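Long-range contacts in DnaJ homolog subfamily C member 27-A (Xenopus laevis, PDB 6JMG), which binds GTP and a magnesium ion as a small GTPase of the Rab family and may take part in regulating the MEK/ERK pathway: residues A[34-39]-A[170-175]; A[94-99]-A[142-147]; A[135-140]-A[164-169]. All blocks are in the same frame, centred on the assembly; numbering follows the deposited sequence.

Contact 1: residues A[34-39]-A[170-175]; sequences KRYCEK and GINEMF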
ATOM      1  N   LYS A  34       6.724  20.191  -6.545  1.00 50.10           N
ATOM      2  CA  LYS A  34       7.240  21.268  -7.374  1.00 59.72           C
ATOM      3  C   LYS A  34       8.742  21.463  -7.194  1.00 63.31           C
ATOM      4  O   LYS A  34       9.397  21.917  -8.137  1.00 59.36           O
ATOM      5  CB  LYS A  34       6.507  22.568  -7.029  1.00 60.76           C
ATOM      6  CG  LYS A  34       5.098  22.623  -7.542  1.00 67.89           C
ATOM      7  CD  LYS A  34       4.402  23.903  -7.131  1.00 67.82           C
ATOM      8  CE  LYS A  34       3.206  24.158  -8.041  1.00 76.66           C
ATOM      9  NZ  LYS A  34       2.079  24.803  -7.317  1.00 88.29           N
ATOM     10  N   ARG A  35       9.311  21.035  -6.050  1.00 59.87           N
ATOM     11  CA  ARG A  35      10.757  21.092  -5.870  1.00 54.86           C
ATOM     12  C   ARG A  35      11.474  20.173  -6.853  1.00 59.08           C
ATOM     13  O   ARG A  35      12.417  20.596  -7.536  1.00 65.35           O
ATOM     14  CB  ARG A  35      11.120  20.733  -4.427  1.00 59.71           C
ATOM     15  CG  ARG A  35      12.631  20.696  -4.100  1.00 52.89           C
ATOM     16  CD  ARG A  35      13.288  22.057  -4.256  1.00 59.90           C
ATOM     17  NE  ARG A  35      14.738  21.979  -4.119  1.00 63.24           N
ATOM     18  CZ  ARG A  35      15.453  22.670  -3.234  1.00 69.83           C
ATOM     19  NH1 ARG A  35      14.848  23.509  -2.392  1.00 54.87           N
ATOM     20  NH2 ARG A  35      16.779  22.522  -3.196  1.00 69.33           N
ATOM     21  N   TYR A  36      10.997  18.940  -7.002  1.00 57.57           N
ATOM     22  CA  TYR A  36      11.685  18.010  -7.891  1.00 58.09           C
ATOM     23  C   TYR A  36      11.272  18.178  -9.356  1.00 63.45           C
ATOM     24  O   TYR A  36      12.121  18.076 -10.246  1.00 70.15           O
ATOM     25  CB  TYR A  36      11.450  16.577  -7.420  1.00 62.94           C
ATOM     26  CG  TYR A  36      12.084  15.532  -8.293  1.00 67.02           C
ATOM     27  CD1 TYR A  36      13.401  15.147  -8.111  1.00 68.40           C
ATOM     28  CD2 TYR A  36      11.365  14.932  -9.310  1.00 64.79           C
ATOM     29  CE1 TYR A  36      13.980  14.178  -8.923  1.00 61.40           C
ATOM     30  CE2 TYR A  36      11.922  13.978 -10.106  1.00 66.63           C
ATOM     31  CZ  TYR A  36      13.221  13.595  -9.915  1.00 66.15           C
ATOM     32  OH  TYR A  36      13.755  12.627 -10.741  1.00 77.50           O
ATOM     33  N   CYS A  37      10.013  18.504  -9.642  1.00 51.93           N
ATOM     34  CA  CYS A  37       9.606  18.489 -11.046  1.00 54.56           C
ATOM     35  C   CYS A  37       9.750  19.832 -11.720  1.00 59.02           C
ATOM     36  O   CYS A  37       9.994  19.879 -12.929  1.00 66.86           O
ATOM     37  CB  CYS A  37       8.114  18.137 -11.208  1.00 51.20           C
ATOM     38  SG  CYS A  37       7.497  16.715 -10.361  1.00 73.10           S
ATOM     39  N   GLU A  38       9.633  20.922 -10.961  1.00 64.07           N
ATOM     40  CA  GLU A  38       9.710  22.268 -11.511  1.00 60.35           C
ATOM     41  C   GLU A  38      10.892  23.059 -10.972  1.00 64.94           C
ATOM     42  O   GLU A  38      11.040  24.237 -11.317  1.00 67.29           O
ATOM     43  CB  GLU A  38       8.386  22.993 -11.277  1.00 58.78           C
ATOM     44  CG  GLU A  38       7.380  22.707 -12.408  1.00 69.57           C
ATOM     45  CD  GLU A  38       5.938  23.080 -12.072  1.00 77.14           C
ATOM     46  OE1 GLU A  38       5.683  23.605 -10.964  1.00 77.27           O
ATOM     47  OE2 GLU A  38       5.055  22.843 -12.929  1.00 87.31           O
ATOM     48  N   LYS A  39      11.751  22.422 -10.183  1.00 67.18           N
ATOM     49  CA  LYS A  39      12.952  23.017  -9.608  1.00 62.07           C
ATOM     50  C   LYS A  39      12.685  24.407  -9.026  1.00 61.44           C
ATOM     51  O   LYS A  39      13.350  25.395  -9.354  1.00 56.31           O
ATOM     52  CB  LYS A  39      14.070  23.069 -10.663  1.00 56.28           C
ATOM     53  CG  LYS A  39      14.313  21.749 -11.425  1.00 75.27           C
ATOM     54  CD  LYS A  39      15.346  20.856 -10.699  1.00 97.61           C
ATOM     55  CE  LYS A  39      14.854  19.391 -10.477  1.00100.75           C
ATOM     56  NZ  LYS A  39      15.558  18.638  -9.349  1.00 94.05           N
ATOM     57  N   GLY A 170      17.031  14.996   0.588  1.00 63.53           N
ATOM     58  CA  GLY A 170      16.198  13.813   0.454  1.00 55.67           C
ATOM     59  C   GLY A 170      15.262  13.798  -0.744  1.00 66.69           C
ATOM     60  O   GLY A 170      14.673  12.746  -1.039  1.00 59.15           O
ATOM     61  N   ILE A 171      15.100  14.925  -1.441  1.00 64.18           N
ATOM     62  CA  ILE A 171      14.058  15.017  -2.454  1.00 57.76           C
ATOM     63  C   ILE A 171      14.409  14.150  -3.657  1.00 55.43           C
ATOM     64  O   ILE A 171      13.613  13.307  -4.098  1.00 61.84           O
ATOM     65  CB  ILE A 171      13.841  16.491  -2.854  1.00 58.22           C
ATOM     66  CG1 ILE A 171      13.257  17.293  -1.682  1.00 58.96           C
ATOM     67  CG2 ILE A 171      12.923  16.615  -4.061  1.00 51.92           C
ATOM     68  CD1 ILE A 171      11.827  16.944  -1.337  1.00 51.02           C
ATOM     69  N   ASN A 172      15.611  14.333  -4.190  1.00 53.78           N
ATOM     70  CA  ASN A 172      16.041  13.579  -5.362  1.00 60.56           C
ATOM     71  C   ASN A 172      16.179  12.098  -5.056  1.00 70.11           C
ATOM     72  O   ASN A 172      15.888  11.255  -5.918  1.00 69.44           O
ATOM     73  CB  ASN A 172      17.346  14.166  -5.897  1.00 59.46           C
ATOM     74  CG  ASN A 172      17.167  15.589  -6.382  1.00 82.35           C
ATOM     75  OD1 ASN A 172      16.967  16.507  -5.587  1.00 97.52           O
ATOM     76  ND2 ASN A 172      17.193  15.774  -7.691  1.00 91.69           N
ATOM     77  N   GLU A 173      16.615  11.766  -3.839  1.00 63.57           N
ATOM     78  CA  GLU A 173      16.790  10.368  -3.481  1.00 59.92           C
ATOM     79  C   GLU A 173      15.443   9.681  -3.352  1.00 67.67           C
ATOM     80  O   GLU A 173      15.259   8.570  -3.864  1.00 73.89           O
ATOM     81  CB  GLU A 173      17.593  10.265  -2.181  1.00 56.18           C
ATOM     82  CG  GLU A 173      19.004  10.868  -2.261  1.00 67.16           C
ATOM     83  CD  GLU A 173      19.067  12.401  -2.167  1.00 76.49           C
ATOM     84  OE1 GLU A 173      18.023  13.063  -2.031  1.00 82.24           O
ATOM     85  OE2 GLU A 173      20.180  12.953  -2.250  1.00 83.26           O
ATOM     86  N   MET A 174      14.469  10.367  -2.737  1.00 73.85           N
ATOM     87  CA  MET A 174      13.111   9.829  -2.623  1.00 67.39           C
ATOM     88  C   MET A 174      12.517   9.566  -4.003  1.00 66.74           C
ATOM     89  O   MET A 174      12.068   8.456  -4.297  1.00 61.61           O
ATOM     90  CB  MET A 174      12.227  10.806  -1.835  1.00 65.03           C
ATOM     91  CG  MET A 174      10.753  10.376  -1.676  1.00 66.01           C
ATOM     92  SD  MET A 174       9.631  10.743  -3.036  1.00 48.79           S
ATOM     93  CE  MET A 174       9.447  12.489  -2.760  1.00 71.76           C
ATOM     94  N   PHE A 175      12.551  10.565  -4.882  1.00 65.13           N
ATOM     95  CA  PHE A 175      11.965  10.385  -6.200  1.00 65.37           C
ATOM     96  C   PHE A 175      12.694   9.323  -7.010  1.00 64.83           C
ATOM     97  O   PHE A 175      12.059   8.582  -7.777  1.00 59.16           O
ATOM     98  CB  PHE A 175      11.930  11.719  -6.946  1.00 57.71           C
ATOM     99  CG  PHE A 175      10.673  12.481  -6.695  1.00 52.42           C
ATOM    100  CD1 PHE A 175       9.458  12.005  -7.165  1.00 52.32           C
ATOM    101  CD2 PHE A 175      10.685  13.629  -5.935  1.00 56.50           C
ATOM    102  CE1 PHE A 175       8.286  12.682  -6.912  1.00 57.58           C
ATOM    103  CE2 PHE A 175       9.512  14.311  -5.669  1.00 56.61           C
ATOM    104  CZ  PHE A 175       8.308  13.837  -6.160  1.00 57.00           C
TER
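Tyr36 and Phe175 meet in an offset stack where two helices of the Ras fold cross: helix 29-38, which follows the phosphate-binding loop, and helix 171-187, the last helix of the GTPase domain. The ring centroids are 4.4 Å apart and the planes differ by 18°, flat rings letting the two side chains overlap face to face. The side chains run in opposite directions and are displaced, and Phe175 CB lies over the middle of the tyrosine ring, 3.6 Å from its centroid, a CH-pi contact. Phe175 CD2 in turn sits against Tyr36 CG, which is anti to the backbone N (chi1 178°), on the side of helix 171-187; the axes of 34-38 and 171-175 approach to 10.1 Å at 78°. Beside the stack, the branch methyl Ile171 CG2 packs on Tyr36 CB at 3.7 Å and also meets Arg35 CG. Near the plane of the tyrosine ring, at its edge, lies Asn172 ND2, 3.8 Å from Tyr36 CE1. Farther out, Ile32 of helix 29-38 touches both Ile171 and Phe175, and Met174 CE rests on the opposite face of the Phe175 ring, 3.4 Å above its plane and toward the rim.

Contact 2: residues A[94-99]-A[142-147]; sequences LVYDVG and RSVDES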
ATOM      1  N   LEU A  94       3.168   9.961   0.380  1.00 57.28           N
ATOM      2  CA  LEU A  94       2.484  10.121   1.657  1.00 54.89           C
ATOM      3  C   LEU A  94       3.363  10.947   2.588  1.00 56.02           C
ATOM      4  O   LEU A  94       4.454  10.508   2.964  1.00 60.43           O
ATOM      5  CB  LEU A  94       2.169   8.755   2.271  1.00 51.41           C
ATOM      6  CG  LEU A  94       1.187   8.770   3.451  1.00 58.97           C
ATOM      7  CD1 LEU A  94      -0.178   9.196   2.984  1.00 63.58           C
ATOM      8  CD2 LEU A  94       1.091   7.420   4.099  1.00 53.02           C
ATOM      9  N   VAL A  95       2.880  12.123   2.984  1.00 52.71           N
ATOM     10  CA  VAL A  95       3.739  13.139   3.579  1.00 55.41           C
ATOM     11  C   VAL A  95       3.198  13.527   4.945  1.00 57.23           C
ATOM     12  O   VAL A  95       1.982  13.623   5.135  1.00 63.74           O
ATOM     13  CB  VAL A  95       3.867  14.396   2.684  1.00 58.68           C
ATOM     14  CG1 VAL A  95       5.006  15.301   3.198  1.00 52.99           C
ATOM     15  CG2 VAL A  95       4.089  14.027   1.199  1.00 46.82           C
ATOM     16  N   TYR A  96       4.118  13.748   5.891  1.00 48.55           N
ATOM     17  CA  TYR A  96       3.815  14.422   7.147  1.00 51.69           C
ATOM     18  C   TYR A  96       4.945  15.378   7.506  1.00 61.82           C
ATOM     19  O   TYR A  96       5.993  15.431   6.848  1.00 51.57           O
ATOM     20  CB  TYR A  96       3.595  13.448   8.299  1.00 51.96           C
ATOM     21  CG  TYR A  96       4.783  12.618   8.675  1.00 50.20           C
ATOM     22  CD1 TYR A  96       5.158  11.509   7.915  1.00 56.06           C
ATOM     23  CD2 TYR A  96       5.506  12.899   9.827  1.00 53.35           C
ATOM     24  CE1 TYR A  96       6.251  10.716   8.288  1.00 60.85           C
ATOM     25  CE2 TYR A  96       6.587  12.121  10.210  1.00 54.31           C
ATOM     26  CZ  TYR A  96       6.962  11.035   9.444  1.00 62.12           C
ATOM     27  OH  TYR A  96       8.049  10.272   9.839  1.00 71.27           O
ATOM     28  N   ASP A  97       4.702  16.143   8.569  1.00 63.92           N
ATOM     29  CA  ASP A  97       5.607  17.172   9.069  1.00 54.78           C
ATOM     30  C   ASP A  97       6.175  16.692  10.402  1.00 59.10           C
ATOM     31  O   ASP A  97       5.430  16.521  11.373  1.00 64.76           O
ATOM     32  CB  ASP A  97       4.843  18.495   9.199  1.00 67.71           C
ATOM     33  CG  ASP A  97       5.679  19.646   9.762  1.00 80.05           C
ATOM     34  OD1 ASP A  97       5.165  20.788   9.724  1.00 83.89           O
ATOM     35  OD2 ASP A  97       6.812  19.436  10.256  1.00 84.40           O
ATOM     36  N   VAL A  98       7.495  16.499  10.457  1.00 60.74           N
ATOM     37  CA  VAL A  98       8.126  16.015  11.680  1.00 62.13           C
ATOM     38  C   VAL A  98       7.926  16.978  12.837  1.00 66.02           C
ATOM     39  O   VAL A  98       8.135  16.605  13.997  1.00 66.43           O
ATOM     40  CB  VAL A  98       9.630  15.757  11.463  1.00 60.77           C
ATOM     41  CG1 VAL A  98       9.838  14.679  10.408  1.00 56.77           C
ATOM     42  CG2 VAL A  98      10.360  17.067  11.088  1.00 55.40           C
ATOM     43  N   GLY A  99       7.529  18.214  12.550  1.00 69.44           N
ATOM     44  CA  GLY A  99       7.312  19.221  13.562  1.00 70.25           C
ATOM     45  C   GLY A  99       5.944  19.242  14.196  1.00 70.77           C
ATOM     46  O   GLY A  99       5.726  20.032  15.119  1.00 82.18           O
ATOM     47  N   ARG A 142      11.314  19.115  16.957  1.00 84.39           N
ATOM     48  CA  ARG A 142      10.924  17.957  16.161  1.00 75.41           C
ATOM     49  C   ARG A 142      10.162  16.965  17.025  1.00 76.31           C
ATOM     50  O   ARG A 142      10.663  16.541  18.067  1.00 86.45           O
ATOM     51  CB  ARG A 142      12.145  17.277  15.550  1.00 68.36           C
ATOM     52  CG  ARG A 142      11.789  16.300  14.459  1.00 75.20           C
ATOM     53  CD  ARG A 142      12.993  15.497  14.095  1.00 74.47           C
ATOM     54  NE  ARG A 142      13.125  15.211  12.671  1.00 77.32           N
ATOM     55  CZ  ARG A 142      13.322  14.001  12.155  1.00 68.42           C
ATOM     56  NH1 ARG A 142      13.393  12.936  12.937  1.00 87.45           N
ATOM     57  NH2 ARG A 142      13.470  13.863  10.848  1.00 86.40           N
ATOM     58  N   SER A 143       8.962  16.578  16.581  1.00 72.62           N
ATOM     59  CA  SER A 143       8.055  15.785  17.405  1.00 75.78           C
ATOM     60  C   SER A 143       7.905  14.340  16.947  1.00 76.63           C
ATOM     61  O   SER A 143       7.314  13.540  17.671  1.00 90.69           O
ATOM     62  CB  SER A 143       6.657  16.426  17.420  1.00 88.86           C
ATOM     63  OG  SER A 143       6.739  17.823  17.661  1.00107.02           O
ATOM     64  N   VAL A 144       8.416  13.982  15.776  1.00 70.98           N
ATOM     65  CA  VAL A 144       8.406  12.616  15.275  1.00 62.96           C
ATOM     66  C   VAL A 144       9.839  12.264  14.916  1.00 70.19           C
ATOM     67  O   VAL A 144      10.493  13.006  14.175  1.00 81.22           O
ATOM     68  CB  VAL A 144       7.479  12.454  14.053  1.00 67.09           C
ATOM     69  CG1 VAL A 144       7.094  10.984  13.865  1.00 61.54           C
ATOM     70  CG2 VAL A 144       6.236  13.355  14.189  1.00 64.84           C
ATOM     71  N   ASP A 145      10.344  11.173  15.475  1.00 71.77           N
ATOM     72  CA  ASP A 145      11.731  10.795  15.237  1.00 71.58           C
ATOM     73  C   ASP A 145      11.824   9.763  14.125  1.00 65.20           C
ATOM     74  O   ASP A 145      10.834   9.145  13.721  1.00 76.66           O
ATOM     75  CB  ASP A 145      12.403  10.272  16.511  1.00 89.77           C
ATOM     76  CG  ASP A 145      11.639   9.148  17.165  1.00103.62           C
ATOM     77  OD1 ASP A 145      10.382   9.137  17.078  1.00106.08           O
ATOM     78  OD2 ASP A 145      12.313   8.286  17.778  1.00111.81           O
ATOM     79  N   GLU A 146      13.041   9.614  13.604  1.00 58.89           N
ATOM     80  CA  GLU A 146      13.228   8.768  12.436  1.00 62.52           C
ATOM     81  C   GLU A 146      12.813   7.317  12.714  1.00 67.84           C
ATOM     82  O   GLU A 146      12.142   6.692  11.884  1.00 74.06           O
ATOM     83  CB  GLU A 146      14.681   8.887  11.965  1.00 64.81           C
ATOM     84  CG  GLU A 146      15.116   7.826  10.975  1.00 82.48           C
ATOM     85  CD  GLU A 146      16.291   8.259  10.129  1.00 94.23           C
ATOM     86  OE1 GLU A 146      17.179   8.968  10.656  1.00 94.44           O
ATOM     87  OE2 GLU A 146      16.321   7.890   8.934  1.00101.36           O
ATOM     88  N   SER A 147      13.147   6.784  13.896  1.00 76.52           N
ATOM     89  CA  SER A 147      12.725   5.435  14.278  1.00 74.59           C
ATOM     90  C   SER A 147      11.227   5.228  14.053  1.00 70.81           C
ATOM     91  O   SER A 147      10.809   4.292  13.364  1.00 70.55           O
ATOM     92  CB  SER A 147      13.107   5.148  15.737  1.00 89.33           C
ATOM     93  OG  SER A 147      12.144   5.663  16.649  1.00110.04           O
TER
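Beyond the C-terminal end of strand 91-97, in the loop that opens with an Asx turn, Val98 is gripped by the segment leading into helix 146-154. Val98 O accepts two backbone N-H groups: Ser143 N at 2.7 Å, nearly along the C=O axis, and Val144 N at 3.2 Å, a longer and more bent bond, in the carbonyl plane on a lone pair. Two successive amides thus share one oxygen. The Val98 side chain is covered from another direction by Arg142, whose guanidinium carries Val98 CB over one face, with Arg142 NE 3.7 Å from Val98 CG2. Arginine suits this place because its stem and flat head pack on a valine while NH2 goes on to a salt bridge with Glu162. Val144 has CG1 anti to the backbone N (chi1 -160°), and this methyl meets Tyr96 CE2 obliquely at 3.9 Å; Phe104 adjoins both of these side chains. The Asx turn itself is closed by Gly99 N donating to Asp97 OD2 at 2.7 Å, the oxygen being met from above the carboxylate plane. Such loops belong to the alpha/beta fold of Ras-type GTPases, whose nucleotide site lies at the C-terminal ends of the parallel strands.

Contact 3: residues A[135-140]-A[164-169]; sequences KIDSTK and SAQSGE. With GTP (guanosine-5'-triphosphate), chain C.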
ATOM      1  N   LYS A 135      10.137  18.550   6.120  1.00 51.95           N
ATOM      2  CA  LYS A 135      10.495  19.765   6.861  1.00 59.55           C
ATOM      3  C   LYS A 135      11.551  19.503   7.937  1.00 64.39           C
ATOM      4  O   LYS A 135      11.564  20.172   8.973  1.00 67.10           O
ATOM      5  CB  LYS A 135       9.274  20.441   7.499  1.00 55.08           C
ATOM      6  CG  LYS A 135       8.110  20.677   6.568  1.00 59.81           C
ATOM      7  CD  LYS A 135       7.167  21.696   7.148  1.00 50.14           C
ATOM      8  CE  LYS A 135       6.059  22.014   6.186  1.00 52.00           C
ATOM      9  NZ  LYS A 135       4.922  22.669   6.862  1.00 60.11           N
ATOM     10  N   ILE A 136      12.466  18.562   7.674  1.00 55.75           N
ATOM     11  CA  ILE A 136      13.569  18.289   8.579  1.00 63.22           C
ATOM     12  C   ILE A 136      14.487  19.502   8.745  1.00 73.64           C
ATOM     13  O   ILE A 136      15.283  19.553   9.685  1.00 81.20           O
ATOM     14  CB  ILE A 136      14.364  17.061   8.093  1.00 61.84           C
ATOM     15  CG1 ILE A 136      14.850  17.245   6.659  1.00 63.68           C
ATOM     16  CG2 ILE A 136      13.522  15.812   8.186  1.00 51.65           C
ATOM     17  CD1 ILE A 136      15.621  16.022   6.148  1.00 52.73           C
ATOM     18  N   ASP A 137      14.411  20.466   7.832  1.00 76.44           N
ATOM     19  CA  ASP A 137      15.221  21.679   7.896  1.00 74.01           C
ATOM     20  C   ASP A 137      14.768  22.648   8.983  1.00 73.63           C
ATOM     21  O   ASP A 137      15.519  23.566   9.328  1.00 71.78           O
ATOM     22  CB  ASP A 137      15.168  22.407   6.558  1.00 68.44           C
ATOM     23  CG  ASP A 137      13.766  22.919   6.238  1.00 80.62           C
ATOM     24  OD1 ASP A 137      12.937  22.120   5.732  1.00 79.84           O
ATOM     25  OD2 ASP A 137      13.491  24.113   6.505  1.00 78.21           O
ATOM     26  N   SER A 138      13.559  22.506   9.503  1.00 77.07           N
ATOM     27  CA  SER A 138      13.039  23.548  10.371  1.00 84.18           C
ATOM     28  C   SER A 138      13.714  23.501  11.739  1.00 89.39           C
ATOM     29  O   SER A 138      14.018  22.426  12.265  1.00 83.49           O
ATOM     30  CB  SER A 138      11.530  23.430  10.511  1.00 86.36           C
ATOM     31  OG  SER A 138      11.136  23.931  11.780  1.00 92.80           O
ATOM     32  N   THR A 139      14.035  24.690  12.264  1.00108.25           N
ATOM     33  CA  THR A 139      14.595  24.807  13.612  1.00117.37           C
ATOM     34  C   THR A 139      13.620  24.314  14.672  1.00124.51           C
ATOM     35  O   THR A 139      14.048  23.869  15.747  1.00113.55           O
ATOM     36  CB  THR A 139      14.992  26.255  13.899  1.00111.81           C
ATOM     37  OG1 THR A 139      14.004  27.144  13.362  1.00119.69           O
ATOM     38  CG2 THR A 139      16.327  26.549  13.260  1.00101.46           C
ATOM     39  N   LYS A 140      12.312  24.417  14.393  1.00128.00           N
ATOM     40  CA  LYS A 140      11.274  24.106  15.371  1.00127.20           C
ATOM     41  C   LYS A 140      11.428  22.695  15.927  1.00117.90           C
ATOM     42  O   LYS A 140      11.937  21.791  15.260  1.00121.04           O
ATOM     43  CB  LYS A 140       9.886  24.272  14.727  1.00125.81           C
ATOM     44  CG  LYS A 140       8.672  24.358  15.691  1.00133.00           C
ATOM     45  CD  LYS A 140       8.075  22.984  16.087  1.00131.59           C
ATOM     46  CE  LYS A 140       6.827  23.116  16.987  1.00124.75           C
ATOM     47  NZ  LYS A 140       6.851  22.169  18.150  1.00120.79           N
ATOM     48  N   SER A 164      13.253  17.656   2.797  1.00 59.00           N
ATOM     49  CA  SER A 164      12.938  19.064   2.938  1.00 62.76           C
ATOM     50  C   SER A 164      12.751  19.621   1.545  1.00 60.81           C
ATOM     51  O   SER A 164      13.685  19.620   0.737  1.00 66.09           O
ATOM     52  CB  SER A 164      14.035  19.840   3.684  1.00 63.47           C
ATOM     53  OG  SER A 164      13.847  21.247   3.565  1.00 53.67           O
ATOM     54  N   ALA A 165      11.550  20.115   1.273  1.00 54.69           N
ATOM     55  CA  ALA A 165      11.350  20.805   0.009  1.00 54.90           C
ATOM     56  C   ALA A 165      12.071  22.140  -0.003  1.00 59.69           C
ATOM     57  O   ALA A 165      12.396  22.652  -1.081  1.00 61.03           O
ATOM     58  CB  ALA A 165       9.852  20.997  -0.251  1.00 51.02           C
ATOM     59  N   GLN A 166      12.341  22.705   1.182  1.00 61.31           N
ATOM     60  CA  GLN A 166      13.009  23.997   1.257  1.00 64.06           C
ATOM     61  C   GLN A 166      14.492  23.867   0.950  1.00 57.16           C
ATOM     62  O   GLN A 166      15.028  24.620   0.141  1.00 55.45           O
ATOM     63  CB  GLN A 166      12.797  24.608   2.639  1.00 71.19           C
ATOM     64  CG  GLN A 166      13.337  26.018   2.798  1.00 71.66           C
ATOM     65  CD  GLN A 166      14.770  26.025   3.265  1.00 77.72           C
ATOM     66  OE1 GLN A 166      15.185  25.149   4.030  1.00 73.78           O
ATOM     67  NE2 GLN A 166      15.544  27.008   2.802  1.00 79.62           N
ATOM     68  N   SER A 167      15.153  22.885   1.545  1.00 66.62           N
ATOM     69  CA  SER A 167      16.578  22.669   1.351  1.00 62.70           C
ATOM     70  C   SER A 167      16.895  21.774   0.164  1.00 65.68           C
ATOM     71  O   SER A 167      18.028  21.808  -0.335  1.00 71.54           O
ATOM     72  CB  SER A 167      17.175  22.041   2.605  1.00 56.59           C
ATOM     73  OG  SER A 167      17.081  20.621   2.542  1.00 72.76           O
ATOM     74  N   GLY A 168      15.948  20.939  -0.257  1.00 54.42           N
ATOM     75  CA  GLY A 168      16.205  19.914  -1.248  1.00 59.64           C
ATOM     76  C   GLY A 168      16.668  18.581  -0.687  1.00 58.85           C
ATOM     77  O   GLY A 168      16.613  17.575  -1.407  1.00 63.70           O
ATOM     78  N   GLU A 169      17.071  18.527   0.589  1.00 59.06           N
ATOM     79  CA  GLU A 169      17.580  17.287   1.176  1.00 58.10           C
ATOM     80  C   GLU A 169      16.560  16.163   1.030  1.00 65.58           C
ATOM     81  O   GLU A 169      15.373  16.348   1.316  1.00 60.99           O
ATOM     82  CB  GLU A 169      17.888  17.511   2.650  1.00 54.51           C
ATOM     83  CG  GLU A 169      18.671  16.411   3.346  1.00 68.25           C
ATOM     84  CD  GLU A 169      18.875  16.721   4.832  1.00 72.26           C
ATOM     85  OE1 GLU A 169      18.670  17.896   5.217  1.00 80.36           O
ATOM     86  OE2 GLU A 169      19.235  15.806   5.616  1.00 62.84           O
TER
HETATM   87  PG  GTP C 301      -2.339  21.504   1.089  1.00 61.34           P
HETATM   88  O1G GTP C 301      -2.286  21.528  -0.423  1.00 47.09           O
HETATM   89  O2G GTP C 301      -2.821  20.174   1.613  1.00 46.63           O
HETATM   90  O3G GTP C 301      -3.272  22.600   1.574  1.00 57.06           O
HETATM   91  O3B GTP C 301      -0.880  21.680   1.766  1.00 64.58           O
HETATM   92  PB  GTP C 301       0.465  21.037   1.158  1.00 63.80           P
HETATM   93  O1B GTP C 301       0.716  19.664   1.721  1.00 52.01           O
HETATM   94  O2B GTP C 301       0.503  20.962  -0.350  1.00 47.53           O
HETATM   95  O3A GTP C 301       1.608  22.001   1.754  1.00 69.93           O
HETATM   96  PA  GTP C 301       2.481  22.981   0.832  1.00 59.82           P
HETATM   97  O1A GTP C 301       3.340  22.234  -0.160  1.00 54.27           O
HETATM   98  O2A GTP C 301       1.620  23.978   0.115  1.00 59.19           O
HETATM   99  O5' GTP C 301       3.332  23.695   1.976  1.00 62.49           O
HETATM  100  C5' GTP C 301       2.670  24.300   3.060  1.00 63.66           C
HETATM  101  C4' GTP C 301       3.597  25.373   3.620  1.00 54.57           C
HETATM  102  O4' GTP C 301       4.718  24.731   4.164  1.00 57.22           O
HETATM  103  C3' GTP C 301       4.141  26.330   2.588  1.00 50.49           C
HETATM  104  O3' GTP C 301       4.236  27.542   3.270  1.00 52.00           O
HETATM  105  C2' GTP C 301       5.549  25.875   2.288  1.00 59.42           C
HETATM  106  O2' GTP C 301       6.470  26.917   2.060  1.00 59.82           O
HETATM  107  C1' GTP C 301       5.922  25.219   3.581  1.00 51.18           C
HETATM  108  N9  GTP C 301       6.841  24.100   3.372  1.00 58.35           N
HETATM  109  C8  GTP C 301       6.657  23.020   2.546  1.00 56.33           C
HETATM  110  N7  GTP C 301       7.727  22.192   2.687  1.00 57.76           N
HETATM  111  C5  GTP C 301       8.579  22.736   3.587  1.00 63.62           C
HETATM  112  C6  GTP C 301       9.798  22.313   4.092  1.00 63.49           C
HETATM  113  O6  GTP C 301      10.310  21.263   3.713  1.00 56.12           O
HETATM  114  N1  GTP C 301      10.438  23.076   5.047  1.00 67.33           N
HETATM  115  C2  GTP C 301       9.885  24.253   5.488  1.00 60.88           C
HETATM  116  N2  GTP C 301      10.538  24.969   6.393  1.00 74.61           N
HETATM  117  N3  GTP C 301       8.668  24.677   4.981  1.00 59.27           N
HETATM  118  C4  GTP C 301       8.031  23.931   4.041  1.00 64.24           C
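The carboxylate of Asp137 is met from above its plane by Ser164 OG, which donates to OD1 at 2.5 Å, while its two oxygens also face the Watson-Crick edge of guanine. GTP N1 donates to Asp137 OD1 at 2.8 Å with an N-H...O angle of 168°, and GTP N2 to Asp137 OD2 at 3.1 Å. One face of the base is covered by the extended aliphatic chain of Lys135, with CG 3.4 Å from GTP C6 and CE over C4; on the opposite face Gln166 CB lies under N1. At the O6 side of the base Ala165 N makes a weak bond to GTP O6. Aspartate fits here because its paired acceptors match the paired donors of guanine; chi1 of 65° sets CG between the backbone N and the carbonyl carbon, on the side of the base. An alanine here would probably leave N1 and N2 of the base, and the Ser164 hydroxyl, without their acceptors and so weaken the preference for guanine. Ser164 OG also accepts from Ser167 N at 2.9 Å, closing an ST motif. Away from the nucleotide, Ile136 CD1 packs on Glu169 CD at 3.6 Å. Lys135 NZ bonds to Glu26 O of the phosphate-binding loop and weakly to GTP O4'. Together the segments form the guanine-recognition site typical of Ras-type GTPases, the NKxD (G4) motif with the Ser-Ala (G5) motif.

In the fold
The three contacts lie in one GTPase domain, with contact 3 touching both others: its centre is about 13 Å from that of contact 1 and about 11 Å from that of contact 2. Contacts 1 and 2 do not touch, their nearest atoms being about 7 Å apart. Arg35 of contact 1 reaches the guanine loop through NH1, 2.8 Å from Gln166 O, a probable hydrogen bond that joins helix 29-38 to 164-169. Toward contact 2, Asp97 OD1 forms a long, weak ion pair with Lys135 NZ, and Arg142 NH2 packs on Ile136 CG2. Contact 3 touches GTP directly, whereas the side chains of Ile171 and Asp97 each stay about 7 Å from it, a second shell.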